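Local structure of putative ABC transporter subunit, substrate-binding component (Rhodopseudomonas palustris, 4EVQ) at residues L86-S92 and I110-A116; V193-L199 and K221-Y226; G139-D144 and G170-F175; E270-F274 and A290-W294. The protein binds 4-hydroxybenzoate and, as the substrate-binding component of an ABC transporter, probably hands such lignin-derived aromatic acids over for uptake. All coordinates share one frame; numbering follows the deposited sequence.

Contact 1: L86-S92 and I110-A116; sequences LIGTVHS and IVPNAGA. With PHB (p-hydroxybenzoic acid), chain H.
Leu86 O accepts Ile110 N (2.9 Å), continuing a parallel pairing. Ile87 lies beside Ile110 on the same sheet face; its CG2, anti to the backbone N, leans on Pro112 CG at 3.9 Å, a greasy fit for a beta-branched residue. Gly88 N donates to Ile110 O (3.0 Å), and Gly88 C lies 3.3 Å from Pro112 CD; a CB here would be crowded by Thr89 CB. After a cis peptide, Thr89 gives its hydroxyl to Asp63, while its backbone O accepts Ala114 N at 2.9 Å. Val90 O accepts Asn113 ND2 at 3.1 Å and lies in the amide plane of Asn113, though the donor is tilted 20° from the carbonyl plane; Gln292 holds Asn113 OD1. With an alanine at Asn113, Val90 O and Gln292 NE2 would probably each lose a partner. His91, at the N-cap position, makes weak ND1 hydrogen bonds to early helix amides. Ser92 N then donates to O1' of p-hydroxybenzoate (2.8 Å), while Ser92 OG (2.6 Å) and Gly115 N donate to O2'. The carboxylate thus sits where helix 92-105 begins, beyond the C-terminal ends of two strands joined by a beta-alpha-beta crossover, in the ligand pocket of a periplasmic binding protein.

Contact 2: V193-L199 and K221-Y226; sequences VEFQSAL and KFIKDY. With SO4 (sulfate ion), chain F.
One face of the Phe195 ring receives Phe222, whose CD1 stands 3.7 Å above the plane over the ring centre; the opposite face is covered by the backbone carbon of Val193, and at the edge Asp225 OD2 lies 3.6 Å from Phe195 CD2. The two phenylalanines form a T-shaped stack, planes 88° apart and centroids separated by 5.1 Å. In this alpha/beta lobe Phe195 immediately precedes helix 196-205 and Phe222 lies on helix 217-228, with strand 209-213 between the two helices in the chain. Phe222 CG is anti to its backbone N (chi1 -176°), which places the ring edge at Phe195. Its CB, set by the backbone, makes a CH-pi contact with the same face. A flat, apolar residue suits a place that must present one face to an aromatic edge and the other to backbone. Deeper along the helices, Leu199 splits its two methyls: CD1 rests 3.5 Å from Asp225 O, while CD2 touches Tyr226 CD2 at 3.6 Å. Tyr226 sends its hydroxyl on to Ile233 O.

Towards solvent the chemistry turns ionic. The long chain of Lys221 crosses Val193 CG2 and bends at its last torsion (-64°), bringing NZ to Val193 O at 2.8 Å. The same ammonium forms a salt bridge with Asp225 OD2, using the syn lone pair of that oxygen, and a water joins it to Glu194 OE1. OD2 is gripped further by a second water, which donates to it over 2.7 Å and accepts from Phe195 N.

Contact 3: G139-D144 and G170-F175; sequences GRATGD and GFKKSF. With SO4 (sulfate ion), chain D.
Gly170 meets Gly139 backbone to backbone, their C atoms 3.7 Å apart, which lets the axes of segments 139-144 and 170-175 approach to 6.7 Å at a crossing angle of -38°; any CB on either glycine would sit tight against the other helix. Gly170 O also lies 3.3 Å from Arg140 CG. Phe171 places its CA against Gly139 O in a CA-H...O contact, and its ring reaches Gly143 CA with CD1 at 3.5 Å. A CB on Gly143 would come too close to Phe171 O. Lys173 lays its CB over one face of the Arg140 guanidinium, 3.6 Å above the plane. Arg140, its chain extended, turns its edge to a sulfate, probably from the crystallisation liquor: NE donates to O1 at 2.9 Å and NH2 to O4, with Arg121 a further donor. Ser174 is a knob in the hole formed by Gly139, Arg140, Gly143 and Asp144; in one of its two modelled conformers OG, set between backbone N and carbonyl carbon (chi1 66°), donates to a lone pair of Arg140 O, 2.8 Å away, which already takes Asp144 N. One water bridges Ser174 O and Asp144 OD1. Phe175 brings its CD1 to Gly143 O, which lies at the ring edge. Phe171 stacks on Tyr211, and both phenylalanines press into strands 153-159 and 181-188, whereas helix 135-148 turns Ala141 and Thr142 to strand 257-260.

Contact 4: E270-F274 and A290-W294; sequences ENQAF and AVQGW
Helices 269-282 and 288-306 form a steeply crossed pair; the axes of their segments 270-274 and 290-294 lie at 105° and no nearer than 12.5 Å, and the large side chains of Phe274 and Trp294 span that separation. Phe274 directs the edge of its ring at the face of Trp294, with CD1 standing 3.4 Å above the indole plane and over its centre. The planes make 54°, so the edge-to-face pair is tilted well short of upright, and the centroids of the Phe274 ring and the five-membered ring of Trp294 lie 4.6 Å apart. The far end of the Phe274 ring meets helix 288-306: CE2 touches Val291 CG2 at 3.6 Å, and CZ reaches Ala290 CB at 4.2 Å. Small and branched residues fit here because the phenyl ring must come close to the helix backbone.

Glu270 attends to the polar rim of the indole. Its chain bends at chi2 (76°), which turns the carboxylate back so that OE2 accepts from Trp294 NE1 at 2.9 Å. The oxygen lies almost in the indole plane, and the N-H meets it nearly along its C-O bond, so a buried ring nitrogen gets its acceptor while the face stays available for Phe274. If a leucine replaced Trp294, Glu270 would probably be left without its N-H mate and the Phe274 edge without a flat surface to rest on. Beyond the pair, Trp294 meets Tyr43 edge-to-face and touches Leu42 and Ser46 of helix 30-46, Phe274 packs on Pro286, and Glu270 on Pro329.

How the contacts relate
Contacts 1 and 4 are buried, while contacts 2 and 3 are partly buried and run out to the surface. Contact 1 is backbone chemistry, strand pairing and N-H and hydroxyl donors to the ligand, close to the centre of the chain; contact 4 replaces it with aromatic packing plus one indole bond. Gln292 links these two, so helix 288-306 serves both. Contacts 2 and 3 lie on helices flanking the second sheet, beside different strands, and their centres lie about 23 Å apart. Contact 2 relies on long side chains, an aromatic core with an ionic, watered rim; contact 3 on glycines that bring backbones together. The two sulfates lie beside contacts 2 and 3, the ligand at contact 1.

Contact 1: L86-S92 and I110-A116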
# COMPACT_ATOMS: atom_id res chain seq x y z
N LEU A 86 -16.52 3.61 5.16
CA LEU A 86 -15.96 2.37 4.63
C LEU A 86 -14.45 2.50 4.43
O LEU A 86 -13.98 3.46 3.83
CB LEU A 86 -16.61 2.05 3.28
CG LEU A 86 -16.11 0.85 2.49
CD1 LEU A 86 -16.38 -0.43 3.23
CD2 LEU A 86 -16.84 0.84 1.15
N ILE A 87 -13.72 1.57 5.02
CA ILE A 87 -12.25 1.54 4.88
C ILE A 87 -11.85 0.17 4.34
O ILE A 87 -12.09 -0.86 4.97
CB ILE A 87 -11.52 1.87 6.21
CG1 ILE A 87 -11.95 3.26 6.70
CG2 ILE A 87 -9.99 1.75 6.04
CD1 ILE A 87 -11.35 3.64 8.01
N GLY A 88 -11.24 0.15 3.16
CA GLY A 88 -10.72 -1.10 2.59
C GLY A 88 -10.23 -0.82 1.20
O GLY A 88 -10.44 0.27 0.64
N THR A 89 -9.45 -1.73 0.60
CA THR A 89 -8.91 -2.94 1.16
C THR A 89 -7.45 -3.10 0.70
O THR A 89 -6.83 -2.10 0.27
CB THR A 89 -9.78 -4.12 0.76
OG1 THR A 89 -9.25 -5.34 1.36
CG2 THR A 89 -9.86 -4.30 -0.74
N VAL A 90 -6.90 -4.30 0.78
CA VAL A 90 -5.53 -4.60 0.34
C VAL A 90 -5.37 -4.96 -1.10
O VAL A 90 -4.55 -4.36 -1.79
CB VAL A 90 -4.94 -5.72 1.24
CG1 VAL A 90 -3.61 -6.25 0.71
CG2 VAL A 90 -4.76 -5.21 2.68
N HIS A 91 -6.12 -5.93 -1.57
CA HIS A 91 -5.98 -6.49 -2.93
C HIS A 91 -6.68 -5.61 -3.96
O HIS A 91 -7.85 -5.27 -3.78
CB HIS A 91 -6.57 -7.91 -2.88
CG HIS A 91 -6.45 -8.71 -4.15
ND1 HIS A 91 -7.20 -8.45 -5.28
CD2 HIS A 91 -5.78 -9.86 -4.40
CE1 HIS A 91 -6.96 -9.38 -6.19
NE2 HIS A 91 -6.08 -10.23 -5.69
N SER A 92 -5.96 -5.21 -4.99
CA SER A 92 -6.49 -4.28 -5.97
C SER A 92 -7.72 -4.75 -6.69
O SER A 92 -8.55 -3.94 -7.05
CB SER A 92 -5.43 -3.95 -7.02
OG SER A 92 -4.51 -2.98 -6.60
N ILE A 110 -12.24 5.23 2.39
CA ILE A 110 -10.79 5.39 2.42
C ILE A 110 -10.14 4.04 2.07
O ILE A 110 -10.41 3.04 2.71
CB ILE A 110 -10.31 5.89 3.81
CG1 ILE A 110 -11.07 7.14 4.23
CG2 ILE A 110 -8.80 6.03 3.82
CD1 ILE A 110 -10.86 7.49 5.70
N VAL A 111 -9.31 4.06 1.05
CA VAL A 111 -8.53 2.88 0.62
C VAL A 111 -7.19 2.94 1.31
O VAL A 111 -6.41 3.85 1.04
CB VAL A 111 -8.38 2.89 -0.89
CG1 VAL A 111 -7.52 1.71 -1.35
CG2 VAL A 111 -9.71 2.86 -1.57
N PRO A 112 -6.88 1.96 2.16
CA PRO A 112 -5.69 2.04 3.01
C PRO A 112 -4.52 1.18 2.47
O PRO A 112 -3.54 1.00 3.17
CB PRO A 112 -6.19 1.47 4.34
CG PRO A 112 -7.07 0.38 3.92
CD PRO A 112 -7.76 0.89 2.67
N ASN A 113 -4.69 0.60 1.30
CA ASN A 113 -3.55 -0.06 0.66
C ASN A 113 -3.69 -0.21 -0.86
O ASN A 113 -2.85 0.28 -1.61
CB ASN A 113 -3.25 -1.47 1.21
CG ASN A 113 -1.99 -2.03 0.58
OD1 ASN A 113 -0.89 -1.54 0.87
ND2 ASN A 113 -2.15 -2.97 -0.37
N ALA A 114 -4.74 -0.89 -1.33
CA ALA A 114 -4.84 -1.27 -2.74
C ALA A 114 -4.39 -0.16 -3.65
O ALA A 114 -4.93 0.95 -3.61
CB ALA A 114 -6.26 -1.68 -3.10
N GLY A 115 -3.45 -0.46 -4.51
CA GLY A 115 -2.85 0.52 -5.41
C GLY A 115 -3.52 0.70 -6.72
O GLY A 115 -3.03 1.52 -7.53
N ALA A 116 -4.63 0.02 -6.96
CA ALA A 116 -5.23 0.00 -8.29
C ALA A 116 -5.24 1.39 -8.90
O ALA A 116 -5.83 2.33 -8.34
CB ALA A 116 -6.65 -0.56 -8.20
C1' PHB H . -2.58 -4.62 -4.21
O1' PHB H . -3.20 -5.63 -4.60
O2' PHB H . -2.89 -3.42 -4.59
C1 PHB H . -1.44 -4.71 -3.27
C2 PHB H . -1.35 -5.82 -2.43
C3 PHB H . -0.27 -5.92 -1.56
C4 PHB H . 0.68 -4.96 -1.55
C5 PHB H . 0.60 -3.85 -2.36
C6 PHB H . -0.46 -3.75 -3.21
O4 PHB H . 1.74 -5.05 -0.71

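Contact 2: V193-L199 and K221-Y226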
# COMPACT_ATOMS: atom_id res chain seq x y z
N VAL A 193 3.38 -19.84 -4.55
CA VAL A 193 4.71 -19.55 -4.08
C VAL A 193 5.75 -20.58 -4.54
O VAL A 193 6.79 -20.75 -3.92
CB VAL A 193 4.76 -19.35 -2.59
CG1 VAL A 193 3.86 -18.20 -2.18
CG2 VAL A 193 4.28 -20.61 -1.83
N GLU A 194 5.48 -21.19 -5.67
CA GLU A 194 6.49 -22.06 -6.30
C GLU A 194 7.27 -21.21 -7.26
O GLU A 194 6.79 -20.84 -8.33
CB GLU A 194 5.84 -23.23 -7.04
CG GLU A 194 5.17 -24.21 -6.15
CD GLU A 194 6.14 -24.82 -5.15
OE1 GLU A 194 7.32 -25.04 -5.48
OE2 GLU A 194 5.70 -25.05 -4.01
N PHE A 195 8.48 -20.87 -6.83
CA PHE A 195 9.29 -19.91 -7.53
C PHE A 195 10.51 -20.46 -8.24
O PHE A 195 11.20 -19.74 -8.99
CB PHE A 195 9.78 -18.85 -6.54
CG PHE A 195 8.68 -18.06 -5.85
CD1 PHE A 195 7.74 -17.37 -6.57
CD2 PHE A 195 8.62 -18.00 -4.49
CE1 PHE A 195 6.76 -16.59 -5.93
CE2 PHE A 195 7.66 -17.24 -3.83
CZ PHE A 195 6.75 -16.53 -4.56
N GLN A 196 10.86 -21.72 -8.00
CA GLN A 196 12.15 -22.21 -8.50
C GLN A 196 12.25 -22.17 -10.02
O GLN A 196 13.30 -21.83 -10.55
CB GLN A 196 12.42 -23.62 -7.98
CG GLN A 196 12.78 -23.67 -6.50
CD GLN A 196 13.21 -25.05 -6.08
OE1 GLN A 196 13.46 -25.91 -6.94
NE2 GLN A 196 13.32 -25.27 -4.77
N SER A 197 11.20 -22.52 -10.73
CA SER A 197 11.30 -22.49 -12.17
C SER A 197 11.48 -21.05 -12.70
O SER A 197 12.17 -20.84 -13.68
CB SER A 197 10.15 -23.23 -12.84
OG SER A 197 8.91 -22.63 -12.53
N ALA A 198 10.84 -20.07 -12.05
CA ALA A 198 11.07 -18.70 -12.44
C ALA A 198 12.51 -18.27 -12.20
O ALA A 198 13.08 -17.56 -12.99
CB ALA A 198 10.11 -17.77 -11.68
N LEU A 199 13.09 -18.72 -11.09
CA LEU A 199 14.48 -18.44 -10.79
C LEU A 199 15.44 -19.09 -11.80
O LEU A 199 16.41 -18.45 -12.21
CB LEU A 199 14.81 -18.86 -9.38
CG LEU A 199 14.02 -18.08 -8.31
CD1 LEU A 199 14.22 -18.72 -6.95
CD2 LEU A 199 14.33 -16.63 -8.26
N LYS A 221 9.06 -15.98 1.26
CA LYS A 221 9.49 -17.17 0.57
C LYS A 221 10.26 -16.84 -0.67
O LYS A 221 11.28 -17.47 -0.95
CB LYS A 221 8.31 -18.10 0.29
CG LYS A 221 8.76 -19.48 -0.24
CD LYS A 221 7.57 -20.38 -0.33
CE LYS A 221 8.02 -21.80 -0.71
NZ LYS A 221 8.63 -21.80 -2.06
N PHE A 222 9.84 -15.84 -1.41
CA PHE A 222 10.55 -15.42 -2.62
C PHE A 222 11.95 -15.00 -2.25
O PHE A 222 12.92 -15.37 -2.92
CB PHE A 222 9.81 -14.30 -3.36
CG PHE A 222 10.48 -13.93 -4.62
CD1 PHE A 222 10.28 -14.67 -5.76
CD2 PHE A 222 11.35 -12.87 -4.67
CE1 PHE A 222 10.97 -14.38 -6.96
CE2 PHE A 222 12.04 -12.57 -5.84
CZ PHE A 222 11.84 -13.31 -6.98
N ILE A 223 12.11 -14.19 -1.24
CA ILE A 223 13.42 -13.70 -0.82
C ILE A 223 14.33 -14.86 -0.47
O ILE A 223 15.48 -14.91 -0.88
CB ILE A 223 13.27 -12.72 0.37
CG1 ILE A 223 12.65 -11.41 -0.11
CG2 ILE A 223 14.60 -12.50 1.11
CD1 ILE A 223 12.21 -10.55 1.01
N LYS A 224 13.82 -15.81 0.31
CA LYS A 224 14.58 -16.99 0.72
C LYS A 224 14.98 -17.80 -0.49
O LYS A 224 16.18 -18.17 -0.65
CB LYS A 224 13.74 -17.82 1.69
CG LYS A 224 13.60 -17.14 3.05
CD LYS A 224 12.99 -17.97 4.18
CE LYS A 224 13.32 -17.25 5.55
NZ LYS A 224 12.91 -17.89 6.84
N ASP A 225 14.04 -18.05 -1.37
CA ASP A 225 14.30 -18.89 -2.54
C ASP A 225 15.29 -18.18 -3.47
O ASP A 225 16.19 -18.81 -4.06
CB ASP A 225 13.04 -19.26 -3.29
CG ASP A 225 12.13 -20.20 -2.51
OD1 ASP A 225 12.58 -20.78 -1.51
OD2 ASP A 225 10.95 -20.34 -2.95
N TYR A 226 15.12 -16.89 -3.68
CA TYR A 226 15.99 -16.11 -4.56
C TYR A 226 17.45 -16.18 -4.07
O TYR A 226 18.37 -16.41 -4.85
CB TYR A 226 15.48 -14.67 -4.61
CG TYR A 226 16.16 -13.80 -5.63
CD1 TYR A 226 17.40 -13.23 -5.38
CD2 TYR A 226 15.58 -13.54 -6.86
CE1 TYR A 226 18.00 -12.40 -6.32
CE2 TYR A 226 16.18 -12.73 -7.80
CZ TYR A 226 17.41 -12.17 -7.52
OH TYR A 226 17.99 -11.34 -8.44
S SO4 F . 14.65 -21.44 5.09
O1 SO4 F . 15.18 -22.74 5.50
O2 SO4 F . 13.40 -21.58 4.35
O3 SO4 F . 15.59 -20.77 4.20
O4 SO4 F . 14.44 -20.56 6.25
O HOH W 1 9.04 -24.35 -3.30
O HOH W 2 10.10 -22.07 -4.85

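Contact 3: G139-D144 and G170-F175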
# COMPACT_ATOMS: atom_id res chain seq x y z
N GLY A 139 5.70 1.86 -9.24
CA GLY A 139 6.50 1.11 -10.21
C GLY A 139 7.44 2.01 -11.01
O GLY A 139 8.61 1.71 -11.22
N ARG A 140 6.91 3.14 -11.48
CA ARG A 140 7.72 4.13 -12.19
C ARG A 140 8.89 4.62 -11.35
O ARG A 140 10.02 4.71 -11.83
CB ARG A 140 6.89 5.33 -12.59
CG ARG A 140 6.03 5.10 -13.79
CD ARG A 140 5.41 6.40 -14.20
NE ARG A 140 4.85 6.39 -15.53
CZ ARG A 140 5.55 6.65 -16.63
NH1 ARG A 140 6.83 6.88 -16.56
NH2 ARG A 140 4.95 6.65 -17.78
N ALA A 141 8.64 4.91 -10.08
CA ALA A 141 9.69 5.41 -9.21
C ALA A 141 10.79 4.36 -9.03
O ALA A 141 11.97 4.69 -8.98
CB ALA A 141 9.12 5.87 -7.87
N THR A 142 10.41 3.09 -8.94
CA THR A 142 11.39 2.04 -8.76
C THR A 142 12.21 1.88 -10.04
O THR A 142 13.44 1.76 -9.97
CB THR A 142 10.68 0.74 -8.38
OG1 THR A 142 9.81 0.96 -7.22
CG2 THR A 142 11.69 -0.29 -7.95
N GLY A 143 11.56 1.86 -11.19
CA GLY A 143 12.30 1.79 -12.45
C GLY A 143 13.26 2.94 -12.66
O GLY A 143 14.37 2.77 -13.15
N ASP A 144 12.83 4.14 -12.31
CA ASP A 144 13.71 5.30 -12.46
C ASP A 144 14.92 5.19 -11.54
O ASP A 144 16.03 5.54 -11.93
CB ASP A 144 12.91 6.58 -12.16
CG ASP A 144 13.58 7.84 -12.70
OD1 ASP A 144 14.11 7.85 -13.82
OD2 ASP A 144 13.61 8.79 -11.93
N GLY A 170 4.30 0.17 -14.78
CA GLY A 170 4.94 1.43 -14.43
C GLY A 170 6.45 1.32 -14.46
O GLY A 170 7.15 2.20 -14.97
N PHE A 171 6.98 0.26 -13.88
CA PHE A 171 8.40 0.02 -13.92
C PHE A 171 8.90 -0.00 -15.37
O PHE A 171 9.92 0.59 -15.70
CB PHE A 171 8.70 -1.33 -13.23
CG PHE A 171 10.02 -1.93 -13.67
CD1 PHE A 171 11.21 -1.48 -13.15
CD2 PHE A 171 10.04 -2.89 -14.65
CE1 PHE A 171 12.43 -1.94 -13.67
CE2 PHE A 171 11.25 -3.38 -15.13
CZ PHE A 171 12.44 -2.88 -14.62
N LYS A 172 8.21 -0.72 -16.24
CA LYS A 172 8.69 -0.91 -17.61
C LYS A 172 8.70 0.45 -18.31
O LYS A 172 9.61 0.73 -19.08
CB LYS A 172 7.82 -1.89 -18.40
CG LYS A 172 7.99 -3.32 -17.97
CD LYS A 172 6.98 -4.24 -18.63
CE LYS A 172 7.20 -4.35 -20.05
NZ LYS A 172 6.13 -5.30 -20.58
N LYS A 173 7.70 1.28 -18.06
CA LYS A 173 7.68 2.59 -18.68
C LYS A 173 8.87 3.41 -18.31
O LYS A 173 9.49 4.01 -19.19
CB LYS A 173 6.39 3.32 -18.37
CG LYS A 173 5.21 2.69 -19.05
CD LYS A 173 3.91 3.33 -18.63
CE LYS A 173 2.74 2.49 -19.12
NZ LYS A 173 1.47 2.85 -18.43
N SER A 174 9.24 3.49 -17.06
CA SER A 174 10.38 4.33 -16.69
C SER A 174 11.71 3.68 -16.97
O SER A 174 12.71 4.39 -17.23
CB SER A 174 10.29 4.78 -15.23
OG SER A 174 10.41 3.66 -14.38
N PHE A 175 11.76 2.36 -16.97
CA PHE A 175 13.00 1.67 -17.27
C PHE A 175 13.31 1.76 -18.75
O PHE A 175 14.47 2.06 -19.13
CB PHE A 175 12.89 0.21 -16.84
CG PHE A 175 14.24 -0.48 -16.64
CD1 PHE A 175 15.04 -0.19 -15.56
CD2 PHE A 175 14.70 -1.41 -17.57
CE1 PHE A 175 16.27 -0.81 -15.37
CE2 PHE A 175 15.92 -2.06 -17.36
CZ PHE A 175 16.68 -1.77 -16.27
S SO4 D . 1.25 6.34 -16.54
O1 SO4 D . 2.09 5.57 -15.63
O2 SO4 D . -0.00 5.63 -16.71
O3 SO4 D . 0.92 7.60 -15.88
O4 SO4 D . 1.91 6.67 -17.81
O HOH W 3 13.38 6.87 -16.41

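Contact 4: E270-F274 and A290-W294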
# COMPACT_ATOMS: atom_id res chain seq x y z
N GLU A 270 6.47 12.55 14.28
CA GLU A 270 5.30 11.71 14.17
C GLU A 270 5.74 10.25 14.08
O GLU A 270 5.17 9.40 14.76
CB GLU A 270 4.46 12.07 12.96
CG GLU A 270 3.19 11.24 12.80
CD GLU A 270 2.03 11.59 13.75
OE1 GLU A 270 2.06 12.59 14.54
OE2 GLU A 270 1.07 10.84 13.66
N ASN A 271 6.73 9.97 13.25
CA ASN A 271 7.24 8.61 13.16
C ASN A 271 7.87 8.13 14.44
O ASN A 271 7.65 6.98 14.83
CB ASN A 271 8.22 8.45 12.00
CG ASN A 271 8.49 7.02 11.70
OD1 ASN A 271 7.56 6.22 11.62
ND2 ASN A 271 9.73 6.68 11.51
N GLN A 272 8.63 8.99 15.12
CA GLN A 272 9.27 8.54 16.32
C GLN A 272 8.22 8.12 17.35
O GLN A 272 8.37 7.12 18.02
CB GLN A 272 10.22 9.62 16.85
CG GLN A 272 11.43 9.81 15.91
CD GLN A 272 12.15 8.51 15.57
OE1 GLN A 272 12.65 7.81 16.45
NE2 GLN A 272 12.20 8.18 14.27
N ALA A 273 7.15 8.91 17.47
CA ALA A 273 6.14 8.62 18.47
C ALA A 273 5.31 7.40 18.08
O ALA A 273 4.94 6.59 18.92
CB ALA A 273 5.25 9.82 18.65
N PHE A 274 5.01 7.29 16.79
CA PHE A 274 4.26 6.16 16.28
C PHE A 274 5.01 4.84 16.45
O PHE A 274 4.43 3.86 16.88
CB PHE A 274 3.98 6.44 14.79
CG PHE A 274 3.38 5.28 14.04
CD1 PHE A 274 2.10 4.86 14.30
CD2 PHE A 274 4.09 4.68 13.02
CE1 PHE A 274 1.56 3.79 13.60
CE2 PHE A 274 3.56 3.64 12.30
CZ PHE A 274 2.29 3.20 12.59
N ALA A 290 0.85 -0.66 8.36
CA ALA A 290 0.44 -0.02 9.60
C ALA A 290 0.39 1.50 9.49
O ALA A 290 -0.55 2.12 10.00
CB ALA A 290 1.34 -0.43 10.73
N VAL A 291 1.36 2.11 8.81
CA VAL A 291 1.35 3.54 8.60
C VAL A 291 0.13 3.95 7.82
O VAL A 291 -0.51 4.98 8.13
CB VAL A 291 2.60 3.97 7.84
CG1 VAL A 291 2.55 5.43 7.43
CG2 VAL A 291 3.86 3.74 8.67
N GLN A 292 -0.21 3.22 6.77
CA GLN A 292 -1.34 3.53 5.94
C GLN A 292 -2.65 3.45 6.71
O GLN A 292 -3.56 4.26 6.48
CB GLN A 292 -1.37 2.64 4.68
CG GLN A 292 -0.20 2.96 3.74
CD GLN A 292 0.06 1.94 2.65
OE1 GLN A 292 0.88 2.17 1.79
NE2 GLN A 292 -0.64 0.81 2.68
N GLY A 293 -2.77 2.52 7.63
CA GLY A 293 -3.94 2.42 8.51
C GLY A 293 -4.00 3.55 9.50
O GLY A 293 -5.07 4.13 9.73
N TRP A 294 -2.89 3.85 10.12
CA TRP A 294 -2.82 5.00 11.01
C TRP A 294 -3.26 6.27 10.32
O TRP A 294 -4.04 7.08 10.88
CB TRP A 294 -1.37 5.11 11.48
CG TRP A 294 -1.01 6.29 12.34
CD1 TRP A 294 -0.51 7.48 11.90
CD2 TRP A 294 -0.97 6.35 13.78
NE1 TRP A 294 -0.21 8.28 12.96
CE2 TRP A 294 -0.46 7.62 14.13
CE3 TRP A 294 -1.34 5.47 14.79
CZ2 TRP A 294 -0.32 8.04 15.46
CZ3 TRP A 294 -1.15 5.87 16.11
CH2 TRP A 294 -0.65 7.14 16.44